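PDB 2P6H: hypothetical protein from Aeropyrum pernix, which is of unknown function but belongs to the YjbQ (UPF0047) family and assembles from three copies of the chain. Local coordinates for residues G4-K9 against V127-L132; L36-V41 against S96-V101. One frame throughout, in Å; residues are numbered along the deposited sequence.

In the fold
Strand 2-9 opens the chain at one edge of the five-stranded antiparallel sheet and pairs there with strand 124-133; interaction 1 thus closes a loop of 117 residues between segments 4-9 and 127-132. Within that span lies strand 35-40, and strand 96-102 returns beside it as interaction 2, with 54 residues, 25 of them helical, between segments 36-41 and 96-101; the second loop therefore lies wholly within the first, and the two do not cross. Strands 124-133 and 35-40 are themselves neighbours, probably joined by hydrogen bonds from Asn128 N to Tyr40 O and from Val38 N to Leu130 O, so four adjacent strands, in the order 2-9, 124-133, 35-40, 96-102, run through the two contacts.

Interaction 1 (G4-K9 against V127-L132); sequences GSFTVK and VNLLYL. With SO4 (sulfate ion), chain E.
Strands 4-9 and 127-132 run antiparallel, their axes 157° apart in direction and 4.5 Å apart at closest approach, and two hydrogen-bonded pairs, Gly4 with Leu129 and Phe6 with Val127, hold them through four backbone bonds. The shortest runs from Leu129 N to Gly4 O at 2.7 Å, with the donor above the carbonyl plane; Val127 N meets Phe6 O at 2.9 Å, nearly along the C=O axis. Between these pairs Ser5 faces Asn128 at the non-hydrogen-bonded position, where Ser5 CB lies 3.2 Å from Asn128 ND2. On the other face the Phe6 ring carries the side-chain packing. With chi1 at 64° CG is tucked in between N and C of its own backbone, and the end of the ring swings toward 127-132. Val127 CB stands over one ring face, 3.8 Å from the centroid, a CH-pi contact, and its two methyls reach CE1 and CZ. Leu129 CD1 approaches the ring edge, 3.8 Å from Phe6 CD2. Further along, Val8 CG2 touches Val127 CG2 at 3.8 Å. At the far end of the strand Lys9 N donates a nearly straight bond of 3.2 Å to O4 of a sulfate, probably from the crystallisation liquor, which Lys22 NZ also binds. Helix 20-28 packs on the Phe6 and Leu129 face, while strand 35-40 flanks 127-132 on the side opposite 4-9, an outermost strand, within this chain, of the five-stranded antiparallel sheet.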
ATOM      1  N   GLY A   4     -17.651  -2.715  11.222  1.00 38.26           N
ATOM      2  CA  GLY A   4     -17.973  -4.127  11.164  1.00 37.37           C
ATOM      3  C   GLY A   4     -16.771  -5.024  10.938  1.00 37.04           C
ATOM      4  O   GLY A   4     -15.641  -4.556  10.798  1.00 35.34           O
ATOM      5  N   SER A   5     -17.020  -6.326  10.902  1.00 36.78           N
ATOM      6  CA  SER A   5     -15.949  -7.292  10.692  1.00 37.22           C
ATOM      7  C   SER A   5     -16.520  -8.662  10.391  1.00 36.55           C
ATOM      8  O   SER A   5     -17.694  -8.930  10.647  1.00 37.45           O
ATOM      9  CB  SER A   5     -15.083  -7.401  11.944  1.00 37.29           C
ATOM     10  OG  SER A   5     -15.776  -8.117  12.954  1.00 39.75           O
ATOM     11  N   PHE A   6     -15.678  -9.529   9.843  1.00 35.46           N
ATOM     12  CA  PHE A   6     -16.063 -10.893   9.553  1.00 33.92           C
ATOM     13  C   PHE A   6     -14.831 -11.766   9.617  1.00 34.40           C
ATOM     14  O   PHE A   6     -13.709 -11.311   9.474  1.00 32.62           O
ATOM     15  CB  PHE A   6     -16.767 -10.988   8.169  1.00 33.14           C
ATOM     16  CG  PHE A   6     -15.873 -10.609   6.995  1.00 31.93           C
ATOM     17  CD1 PHE A   6     -14.964 -11.530   6.484  1.00 30.88           C
ATOM     18  CD2 PHE A   6     -16.036  -9.375   6.380  1.00 31.32           C
ATOM     19  CE1 PHE A   6     -14.206 -11.201   5.356  1.00 31.51           C
ATOM     20  CE2 PHE A   6     -15.271  -9.056   5.250  1.00 30.84           C
ATOM     21  CZ  PHE A   6     -14.357  -9.966   4.734  1.00 29.75           C
ATOM     22  N   THR A   7     -15.053 -13.065   9.913  1.00 33.63           N
ATOM     23  CA  THR A   7     -13.903 -13.966   9.998  1.00 34.42           C
ATOM     24  C   THR A   7     -13.663 -14.685   8.711  1.00 34.70           C
ATOM     25  O   THR A   7     -14.554 -14.855   7.889  1.00 33.60           O
ATOM     26  CB  THR A   7     -14.210 -15.058  10.971  1.00 35.39           C
ATOM     27  OG1 THR A   7     -15.378 -15.758  10.537  1.00 37.21           O
ATOM     28  CG2 THR A   7     -14.474 -14.465  12.359  1.00 34.44           C
ATOM     29  N   VAL A   8     -12.390 -15.076   8.565  1.00 34.38           N
ATOM     30  CA  VAL A   8     -11.940 -15.794   7.387  1.00 34.61           C
ATOM     31  C   VAL A   8     -11.094 -16.950   7.877  1.00 35.93           C
ATOM     32  O   VAL A   8     -10.022 -16.767   8.455  1.00 34.83           O
ATOM     33  CB  VAL A   8     -11.082 -14.862   6.502  0.65 33.20           C
ATOM     34  CG1 VAL A   8     -10.511 -15.665   5.323  1.00 33.00           C
ATOM     35  CG2 VAL A   8     -11.908 -13.709   5.962  1.00 32.75           C
ATOM     36  N   LYS A   9     -11.613 -18.148   7.660  1.00 36.82           N
ATOM     37  CA  LYS A   9     -10.942 -19.362   8.060  1.00 38.61           C
ATOM     38  C   LYS A   9     -10.026 -19.820   6.943  1.00 37.71           C
ATOM     39  O   LYS A   9     -10.461 -20.192   5.861  1.00 38.12           O
ATOM     40  CB  LYS A   9     -12.004 -20.430   8.335  1.00 40.99           C
ATOM     41  CG  LYS A   9     -11.442 -21.625   9.111  1.00 44.84           C
ATOM     42  CD  LYS A   9     -11.533 -22.930   8.316  1.00 48.61           C
ATOM     43  CE  LYS A   9     -11.604 -24.168   9.217  1.00 50.44           C
ATOM     44  NZ  LYS A   9     -10.407 -24.986   9.027  1.00 52.58           N
ATOM     45  N   VAL A 127     -11.258  -9.829   9.261  1.00 27.02           N
ATOM     46  CA  VAL A 127     -11.194  -8.666   8.389  1.00 27.35           C
ATOM     47  C   VAL A 127     -12.083  -7.614   8.977  1.00 28.61           C
ATOM     48  O   VAL A 127     -13.247  -7.867   9.279  1.00 27.57           O
ATOM     49  CB  VAL A 127     -11.759  -9.030   7.011  1.00 26.74           C
ATOM     50  CG1 VAL A 127     -11.848  -7.765   6.143  1.00 26.32           C
ATOM     51  CG2 VAL A 127     -10.885 -10.045   6.318  1.00 26.69           C
ATOM     52  N   ASN A 128     -11.489  -6.444   9.213  1.00 27.46           N
ATOM     53  CA  ASN A 128     -12.258  -5.377   9.795  1.00 29.22           C
ATOM     54  C   ASN A 128     -12.708  -4.412   8.692  1.00 31.04           C
ATOM     55  O   ASN A 128     -12.049  -4.265   7.671  1.00 30.60           O
ATOM     56  CB  ASN A 128     -11.352  -4.633  10.805  1.00 28.94           C
ATOM     57  CG  ASN A 128     -11.114  -5.482  12.041  1.00 30.77           C
ATOM     58  OD1 ASN A 128     -10.087  -5.390  12.704  1.00 32.25           O
ATOM     59  ND2 ASN A 128     -12.120  -6.318  12.373  1.00 28.06           N
ATOM     60  N   LEU A 129     -13.852  -3.773   8.909  1.00 31.22           N
ATOM     61  CA  LEU A 129     -14.422  -2.891   7.897  1.00 32.28           C
ATOM     62  C   LEU A 129     -14.895  -1.589   8.520  1.00 33.22           C
ATOM     63  O   LEU A 129     -15.420  -1.566   9.633  1.00 33.00           O
ATOM     64  CB  LEU A 129     -15.618  -3.568   7.206  1.00 31.86           C
ATOM     65  CG  LEU A 129     -15.392  -4.982   6.650  1.00 32.14           C
ATOM     66  CD1 LEU A 129     -16.706  -5.657   6.319  1.00 31.28           C
ATOM     67  CD2 LEU A 129     -14.498  -4.905   5.422  1.00 30.20           C
ATOM     68  N   LEU A 130     -14.692  -0.500   7.790  1.00 33.85           N
ATOM     69  CA  LEU A 130     -15.087   0.833   8.246  1.00 34.69           C
ATOM     70  C   LEU A 130     -15.693   1.597   7.086  1.00 35.28           C
ATOM     71  O   LEU A 130     -15.122   1.696   6.008  1.00 35.23           O
ATOM     72  CB  LEU A 130     -13.855   1.590   8.789  1.00 35.05           C
ATOM     73  CG  LEU A 130     -14.163   3.029   9.284  1.00 36.31           C
ATOM     74  CD1 LEU A 130     -13.151   3.522  10.318  1.00 37.32           C
ATOM     75  CD2 LEU A 130     -14.155   4.057   8.153  1.00 35.50           C
ATOM     76  N   TYR A 131     -16.874   2.163   7.299  1.00 35.20           N
ATOM     77  CA  TYR A 131     -17.512   2.953   6.258  1.00 35.71           C
ATOM     78  C   TYR A 131     -17.672   4.370   6.760  1.00 36.83           C
ATOM     79  O   TYR A 131     -18.263   4.608   7.817  1.00 36.39           O
ATOM     80  CB  TYR A 131     -18.885   2.409   5.876  1.00 34.99           C
ATOM     81  CG  TYR A 131     -19.532   3.276   4.822  1.00 34.63           C
ATOM     82  CD1 TYR A 131     -19.040   3.297   3.517  1.00 34.87           C
ATOM     83  CD2 TYR A 131     -20.577   4.145   5.145  1.00 34.64           C
ATOM     84  CE1 TYR A 131     -19.565   4.168   2.558  1.00 34.18           C
ATOM     85  CE2 TYR A 131     -21.107   5.022   4.188  1.00 33.87           C
ATOM     86  CZ  TYR A 131     -20.593   5.028   2.904  1.00 33.65           C
ATOM     87  OH  TYR A 131     -21.082   5.912   1.967  1.00 33.62           O
ATOM     88  N   LEU A 132     -17.146   5.309   5.990  1.00 37.95           N
ATOM     89  CA  LEU A 132     -17.173   6.716   6.352  1.00 38.69           C
ATOM     90  C   LEU A 132     -17.839   7.480   5.228  1.00 41.11           C
ATOM     91  O   LEU A 132     -17.306   7.621   4.135  1.00 39.61           O
ATOM     92  CB  LEU A 132     -15.730   7.218   6.557  0.65 37.82           C
ATOM     93  CG  LEU A 132     -15.632   8.664   7.099  0.65 37.46           C
ATOM     94  CD1 LEU A 132     -15.877   8.740   8.608  0.65 38.17           C
ATOM     95  CD2 LEU A 132     -14.261   9.297   6.857  0.65 36.68           C
TER
HETATM   96  S   SO4 E 506     -15.379 -19.115   6.167  1.00 86.01           S
HETATM   97  O1  SO4 E 506     -16.613 -18.567   5.708  1.00 86.13           O
HETATM   98  O2  SO4 E 506     -14.978 -20.402   5.719  1.00 86.09           O
HETATM   99  O3  SO4 E 506     -15.422 -19.165   7.718  1.00 86.34           O
HETATM  100  O4  SO4 E 506     -14.266 -18.229   5.887  1.00 86.25           O

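Interaction 2 (L36-V41 against S96-V101); sequences LLVVYV and SRVIPV
Five successive antiparallel pairs, from Leu36 with Pro100 to Tyr40 with Ser96, join strands 36-40 and 96-101, with their N-to-C directions 163° apart. Four backbone bonds flank Val38 and Val98; the bond from Ile99 N to Leu37 O is 2.8 Å long and nearly straight at 172°. The closest side-chain approach is at the Tyr40 end, where Tyr40 CB and partly exposed Ser96 CB lie 3.4 Å apart while the phenol leads away, its OH hydrogen-bonded to Ser107 of the second subunit. Leu36 CD2 crosses obliquely to Val98 CG1 at 3.8 Å on this same face. The pair belongs to the interior of a five-stranded antiparallel sheet, and this face meets the other two subunits: Val98 packs on Val98 of both, consistent with a trimer built around these strands. Looser pairs occur on both faces: Val38 CG2 lies 4.3 Å from Val98 CG2, and on the reverse Leu37 CD2 stays 4.3 Å from Ile99 CD1, with Val39 CG2 at 4.0 Å from Ile99 CD1; Val23 and Trp26 of helix 20-28 touch Leu37 there. Arg97 turns its guanidinium from the partner strand, NH1 reaching Val98 O at 2.9 Å and NE forming a salt bridge to Asp95 of the third subunit.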
ATOM      1  N   LEU A  36     -16.184   6.296   1.722  1.00 31.60           N
ATOM      2  CA  LEU A  36     -15.031   5.417   1.583  1.00 31.71           C
ATOM      3  C   LEU A  36     -15.209   4.191   2.447  1.00 30.67           C
ATOM      4  O   LEU A  36     -15.789   4.233   3.525  1.00 31.38           O
ATOM      5  CB  LEU A  36     -13.783   6.075   2.157  1.00 31.02           C
ATOM      6  CG  LEU A  36     -13.287   7.341   1.486  1.00 33.94           C
ATOM      7  CD1 LEU A  36     -12.148   7.880   2.363  1.00 34.54           C
ATOM      8  CD2 LEU A  36     -12.684   7.127   0.099  1.00 33.51           C
ATOM      9  N   LEU A  37     -14.736   3.073   1.925  1.00 30.31           N
ATOM     10  CA  LEU A  37     -14.747   1.895   2.705  1.00 29.77           C
ATOM     11  C   LEU A  37     -13.307   1.559   2.979  1.00 30.04           C
ATOM     12  O   LEU A  37     -12.450   1.671   2.112  1.00 29.84           O
ATOM     13  CB  LEU A  37     -15.375   0.812   1.847  1.00 30.02           C
ATOM     14  CG  LEU A  37     -15.046  -0.566   2.393  1.00 31.80           C
ATOM     15  CD1 LEU A  37     -15.864  -0.850   3.648  1.00 33.21           C
ATOM     16  CD2 LEU A  37     -15.299  -1.706   1.405  1.00 30.88           C
ATOM     17  N   VAL A  38     -13.007   1.211   4.229  1.00 29.18           N
ATOM     18  CA  VAL A  38     -11.644   0.766   4.525  1.00 27.61           C
ATOM     19  C   VAL A  38     -11.701  -0.672   4.929  1.00 27.34           C
ATOM     20  O   VAL A  38     -12.420  -1.060   5.841  1.00 27.06           O
ATOM     21  CB  VAL A  38     -11.009   1.560   5.689  1.00 26.64           C
ATOM     22  CG1 VAL A  38      -9.580   1.077   5.930  1.00 27.58           C
ATOM     23  CG2 VAL A  38     -10.987   3.040   5.357  1.00 27.43           C
ATOM     24  N   VAL A  39     -10.980  -1.486   4.153  1.00 26.85           N
ATOM     25  CA  VAL A  39     -10.846  -2.892   4.430  1.00 25.75           C
ATOM     26  C   VAL A  39      -9.490  -3.098   5.012  1.00 25.19           C
ATOM     27  O   VAL A  39      -8.472  -2.760   4.420  1.00 23.35           O
ATOM     28  CB  VAL A  39     -10.934  -3.691   3.131  1.00 25.74           C
ATOM     29  CG1 VAL A  39     -10.909  -5.187   3.438  1.00 23.33           C
ATOM     30  CG2 VAL A  39     -12.221  -3.351   2.402  1.00 26.20           C
ATOM     31  N   TYR A  40      -9.408  -3.650   6.214  1.00 25.84           N
ATOM     32  CA  TYR A  40      -8.109  -3.851   6.828  1.00 26.97           C
ATOM     33  C   TYR A  40      -8.097  -5.063   7.744  1.00 26.96           C
ATOM     34  O   TYR A  40      -9.118  -5.497   8.272  1.00 25.76           O
ATOM     35  CB  TYR A  40      -7.683  -2.574   7.587  1.00 29.27           C
ATOM     36  CG  TYR A  40      -8.619  -2.226   8.706  1.00 32.73           C
ATOM     37  CD1 TYR A  40      -9.920  -1.796   8.444  1.00 33.64           C
ATOM     38  CD2 TYR A  40      -8.167  -2.252  10.031  1.00 34.07           C
ATOM     39  CE1 TYR A  40     -10.764  -1.417   9.485  1.00 34.75           C
ATOM     40  CE2 TYR A  40      -9.010  -1.866  11.072  1.00 34.21           C
ATOM     41  CZ  TYR A  40     -10.314  -1.459  10.793  1.00 34.68           C
ATOM     42  OH  TYR A  40     -11.150  -1.072  11.827  1.00 35.11           O
ATOM     43  N   VAL A  41      -6.902  -5.654   7.867  1.00 25.12           N
ATOM     44  CA  VAL A  41      -6.743  -6.802   8.729  1.00 25.41           C
ATOM     45  C   VAL A  41      -5.768  -6.439   9.870  1.00 25.77           C
ATOM     46  O   VAL A  41      -4.801  -5.711   9.689  1.00 26.74           O
ATOM     47  CB  VAL A  41      -6.294  -8.024   7.858  1.00 25.03           C
ATOM     48  CG1 VAL A  41      -7.082  -8.052   6.550  1.00 24.98           C
ATOM     49  CG2 VAL A  41      -4.811  -7.929   7.550  1.00 24.17           C
ATOM     50  N   SER A  96      -4.156  -2.864   4.603  1.00 25.91           N
ATOM     51  CA  SER A  96      -5.408  -2.122   4.494  1.00 28.13           C
ATOM     52  C   SER A  96      -5.543  -1.504   3.104  1.00 28.31           C
ATOM     53  O   SER A  96      -4.566  -1.165   2.449  1.00 28.61           O
ATOM     54  CB  SER A  96      -5.449  -1.024   5.574  1.00 28.70           C
ATOM     55  OG  SER A  96      -4.796   0.147   5.083  1.00 32.28           O
ATOM     56  N   ARG A  97      -6.793  -1.388   2.686  1.00 26.34           N
ATOM     57  CA  ARG A  97      -7.120  -0.843   1.367  1.00 25.57           C
ATOM     58  C   ARG A  97      -8.297   0.103   1.479  1.00 24.80           C
ATOM     59  O   ARG A  97      -9.285  -0.176   2.145  1.00 24.89           O
ATOM     60  CB  ARG A  97      -7.469  -2.012   0.429  1.00 25.30           C
ATOM     61  CG  ARG A  97      -8.137  -1.558  -0.884  1.00 30.36           C
ATOM     62  CD  ARG A  97      -7.241  -0.634  -1.734  1.00 33.44           C
ATOM     63  NE  ARG A  97      -7.180  -1.085  -3.140  1.00 36.61           N
ATOM     64  CZ  ARG A  97      -8.144  -0.698  -4.027  1.00 38.32           C
ATOM     65  NH1 ARG A  97      -9.143   0.104  -3.664  1.00 38.97           N
ATOM     66  NH2 ARG A  97      -8.089  -1.162  -5.272  1.00 39.59           N
ATOM     67  N   VAL A  98      -8.180   1.245   0.821  1.00 24.99           N
ATOM     68  CA  VAL A  98      -9.276   2.200   0.817  1.00 25.29           C
ATOM     69  C   VAL A  98      -9.973   2.059  -0.522  1.00 26.04           C
ATOM     70  O   VAL A  98      -9.350   2.044  -1.563  1.00 25.11           O
ATOM     71  CB  VAL A  98      -8.734   3.639   0.977  1.00 27.34           C
ATOM     72  CG1 VAL A  98      -9.909   4.622   0.904  1.00 25.66           C
ATOM     73  CG2 VAL A  98      -8.018   3.812   2.306  1.00 27.09           C
ATOM     74  N   ILE A  99     -11.320   1.890  -0.451  1.00 26.64           N
ATOM     75  CA  ILE A  99     -12.133   1.710  -1.663  1.00 26.97           C
ATOM     76  C   ILE A  99     -13.309   2.673  -1.678  1.00 26.33           C
ATOM     77  O   ILE A  99     -14.218   2.605  -0.861  1.00 26.25           O
ATOM     78  CB  ILE A  99     -12.688   0.280  -1.711  1.00 27.07           C
ATOM     79  CG1 ILE A  99     -11.554  -0.726  -1.534  1.00 27.36           C
ATOM     80  CG2 ILE A  99     -13.333   0.025  -3.093  1.00 27.61           C
ATOM     81  CD1 ILE A  99     -12.058  -2.164  -1.405  1.00 28.27           C
ATOM     82  N   PRO A 100     -13.334   3.601  -2.645  1.00 27.24           N
ATOM     83  CA  PRO A 100     -14.441   4.555  -2.748  1.00 26.93           C
ATOM     84  C   PRO A 100     -15.788   3.879  -3.006  1.00 27.40           C
ATOM     85  O   PRO A 100     -15.865   2.815  -3.634  1.00 23.46           O
ATOM     86  CB  PRO A 100     -14.021   5.446  -3.919  1.00 27.89           C
ATOM     87  CG  PRO A 100     -12.526   5.359  -4.055  1.00 29.75           C
ATOM     88  CD  PRO A 100     -12.265   3.940  -3.598  1.00 25.94           C
ATOM     89  N   VAL A 101     -16.842   4.491  -2.486  1.00 26.34           N
ATOM     90  CA  VAL A 101     -18.204   4.010  -2.696  1.00 27.22           C
ATOM     91  C   VAL A 101     -18.855   5.235  -3.318  1.00 28.57           C
ATOM     92  O   VAL A 101     -18.932   6.304  -2.694  1.00 26.87           O
ATOM     93  CB  VAL A 101     -18.905   3.643  -1.369  1.00 26.90           C
ATOM     94  CG1 VAL A 101     -20.375   3.284  -1.629  1.00 26.61           C
ATOM     95  CG2 VAL A 101     -18.194   2.456  -0.729  1.00 27.84           C
TER